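Local coordinates for protein uncharacterized tRNA/rRNA methyltransferase HI0380 (Haemophilus influenzae, PDB 3ILK) that is of unknown function but probably binds RNA and methylates it with S-adenosyl-L-methionine as the methyl donor, at residues A27-L33 and V149-Y154. Sequence-based numbering, arbitrary orientation.
Sequences AMKTMGL and VQLVSY
The last turn of helix 18-31, in 27-33, runs beside 149-154 of helix 145-169 and nearly parallel to it, their axes 8.6 Å apart at closest approach and crossing at -18°. A27 stands opposite Q150 (CA to CA 4.7 Å) and M31 opposite S153 (5.9 Å). G32 is first to leave helical angles, with positive phi (97°), in a Schellman motif: L33 N bonds back to M28 O (2.9 Å) and G32 N, weakly, to K29 O (3.2 Å). The small residues A27 and S153 make the close approach possible. S153, chi1 m, turns its OG back to V149 O (2.7 Å), and L33 CD1 rests 3.3 Å from that OG. M28 CG packs on V149 CG1 at 3.7 Å, and both side chains, like L33, reach strand 8-13, so the two helices lie on one face of the SPOUT domain's parallel sheet. The V149 side chain is about 7 Å from that of T81, which probably helps bind S-adenosyl-L-methionine. Further round, Q150 (t, p) folds NE2 to 3.5 Å from A27 CB, and T30 OG1 donates to A27 O (2.6 Å). M31, selenomethionine like M28 and m at chi1 and chi2, brings SE to 4.0 Å from Y154 CB and 5.5 Å from the ring centroid, an edge-on Met-aromatic contact. The same edge faces the second subunit: Y154 OH hydrogen-bonds its E155, M31 packs on its P135 and Q150 on its L143.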
loop_
_atom_site.group_PDB
_atom_site.type_symbol
_atom_site.label_atom_id
_atom_site.label_comp_id
_atom_site.label_asym_id
_atom_site.label_seq_id
_atom_site.Cartn_x
_atom_site.Cartn_y
_atom_site.Cartn_z
ATOM N N ALA A 27 -4.505 -16.762 -8.081
ATOM C CA ALA A 27 -4.099 -15.326 -8.129
ATOM C C ALA A 27 -5.179 -14.423 -8.760
ATOM O O ALA A 27 -5.584 -13.413 -8.170
ATOM C CB ALA A 27 -2.731 -15.123 -8.863
HETATM N N MSE A 28 -5.686 -14.838 -9.900
HETATM C CA MSE A 28 -6.810 -14.160 -10.539
HETATM C C MSE A 28 -8.044 -13.975 -9.627
HETATM O O MSE A 28 -8.644 -12.854 -9.582
HETATM C CB MSE A 28 -7.269 -14.941 -11.778
HETATM C CG MSE A 28 -6.238 -15.027 -12.892
HETATM SE SE MSE A 28 -6.738 -16.183 -14.363
HETATM C CE MSE A 28 -8.428 -15.495 -14.945
ATOM N N LYS A 29 -8.492 -15.066 -9.009
ATOM C CA LYS A 29 -9.675 -15.012 -8.179
ATOM C C LYS A 29 -9.495 -14.089 -6.964
ATOM O O LYS A 29 -10.450 -13.435 -6.562
ATOM C CB LYS A 29 -10.136 -16.417 -7.735
ATOM C CG LYS A 29 -11.557 -16.440 -7.109
ATOM C CD LYS A 29 -12.012 -17.834 -6.849
ATOM C CE LYS A 29 -13.455 -17.882 -6.336
ATOM N NZ LYS A 29 -13.885 -19.278 -6.212
ATOM N N THR A 30 -8.295 -14.027 -6.385
ATOM C CA THR A 30 -8.078 -13.149 -5.236
ATOM C C THR A 30 -8.335 -11.708 -5.660
ATOM O O THR A 30 -8.564 -10.877 -4.819
ATOM C CB THR A 30 -6.623 -13.216 -4.642
ATOM O OG1 THR A 30 -5.667 -12.795 -5.627
ATOM C CG2 THR A 30 -6.267 -14.595 -4.194
HETATM N N MSE A 31 -8.268 -11.414 -6.966
HETATM C CA MSE A 31 -8.400 -10.025 -7.438
HETATM C C MSE A 31 -9.671 -9.786 -8.229
HETATM O O MSE A 31 -9.952 -8.655 -8.639
HETATM C CB MSE A 31 -7.168 -9.570 -8.243
HETATM C CG MSE A 31 -5.900 -9.535 -7.422
HETATM SE SE MSE A 31 -5.939 -8.241 -5.966
HETATM C CE MSE A 31 -5.261 -9.323 -4.512
ATOM N N GLY A 32 -10.481 -10.815 -8.419
ATOM C CA GLY A 32 -11.766 -10.595 -9.104
ATOM C C GLY A 32 -11.759 -10.913 -10.606
ATOM O O GLY A 32 -12.763 -10.644 -11.288
ATOM N N LEU A 33 -10.652 -11.456 -11.125
ATOM C CA LEU A 33 -10.574 -11.884 -12.544
ATOM C C LEU A 33 -11.189 -13.258 -12.702
ATOM O O LEU A 33 -11.110 -14.112 -11.785
ATOM C CB LEU A 33 -9.128 -11.891 -13.077
ATOM C CG LEU A 33 -8.495 -10.502 -13.218
ATOM C CD1 LEU A 33 -7.041 -10.586 -13.676
ATOM C CD2 LEU A 33 -9.333 -9.579 -14.141
ATOM N N VAL A 149 1.057 -13.127 -12.771
ATOM C CA VAL A 149 -0.388 -12.962 -12.854
ATOM C C VAL A 149 -0.919 -12.285 -11.588
ATOM O O VAL A 149 -1.720 -11.378 -11.685
ATOM C CB VAL A 149 -1.110 -14.326 -13.151
ATOM C CG1 VAL A 149 -2.684 -14.183 -13.099
ATOM C CG2 VAL A 149 -0.628 -14.882 -14.554
ATOM N N GLN A 150 -0.457 -12.737 -10.419
ATOM C CA GLN A 150 -0.820 -12.105 -9.124
ATOM C C GLN A 150 -0.584 -10.599 -9.221
ATOM O O GLN A 150 -1.503 -9.817 -8.961
ATOM C CB GLN A 150 -0.002 -12.715 -7.986
ATOM C CG GLN A 150 -0.451 -12.367 -6.532
ATOM C CD GLN A 150 -1.912 -12.681 -6.203
ATOM O OE1 GLN A 150 -2.767 -11.823 -6.403
ATOM N NE2 GLN A 150 -2.202 -13.878 -5.620
ATOM N N LEU A 151 0.613 -10.188 -9.661
ATOM C CA LEU A 151 0.954 -8.756 -9.633
ATOM C C LEU A 151 0.162 -7.981 -10.635
ATOM O O LEU A 151 -0.292 -6.855 -10.355
ATOM C CB LEU A 151 2.439 -8.507 -9.932
ATOM C CG LEU A 151 3.524 -8.821 -8.921
ATOM C CD1 LEU A 151 4.739 -8.001 -9.274
ATOM C CD2 LEU A 151 3.061 -8.463 -7.519
ATOM N N VAL A 152 -0.039 -8.553 -11.812
ATOM C CA VAL A 152 -0.782 -7.753 -12.878
ATOM C C VAL A 152 -2.259 -7.626 -12.445
ATOM O O VAL A 152 -2.890 -6.555 -12.600
ATOM C CB VAL A 152 -0.699 -8.469 -14.237
ATOM C CG1 VAL A 152 -1.686 -7.852 -15.276
ATOM C CG2 VAL A 152 0.738 -8.461 -14.752
ATOM N N SER A 153 -2.794 -8.729 -11.903
ATOM C CA SER A 153 -4.207 -8.793 -11.401
ATOM C C SER A 153 -4.422 -7.778 -10.301
ATOM O O SER A 153 -5.453 -7.074 -10.272
ATOM C CB SER A 153 -4.530 -10.189 -10.817
ATOM O OG SER A 153 -4.427 -11.205 -11.797
ATOM N N TYR A 154 -3.459 -7.698 -9.380
ATOM C CA TYR A 154 -3.523 -6.743 -8.305
ATOM C C TYR A 154 -3.566 -5.269 -8.880
ATOM O O TYR A 154 -4.362 -4.497 -8.475
ATOM C CB TYR A 154 -2.363 -6.950 -7.342
ATOM C CG TYR A 154 -2.070 -5.741 -6.463
ATOM C CD1 TYR A 154 -2.831 -5.480 -5.299
ATOM C CD2 TYR A 154 -1.058 -4.880 -6.773
ATOM C CE1 TYR A 154 -2.559 -4.374 -4.504
ATOM C CE2 TYR A 154 -0.782 -3.762 -5.964
ATOM C CZ TYR A 154 -1.539 -3.528 -4.837
ATOM O OH TYR A 154 -1.279 -2.451 -4.014
#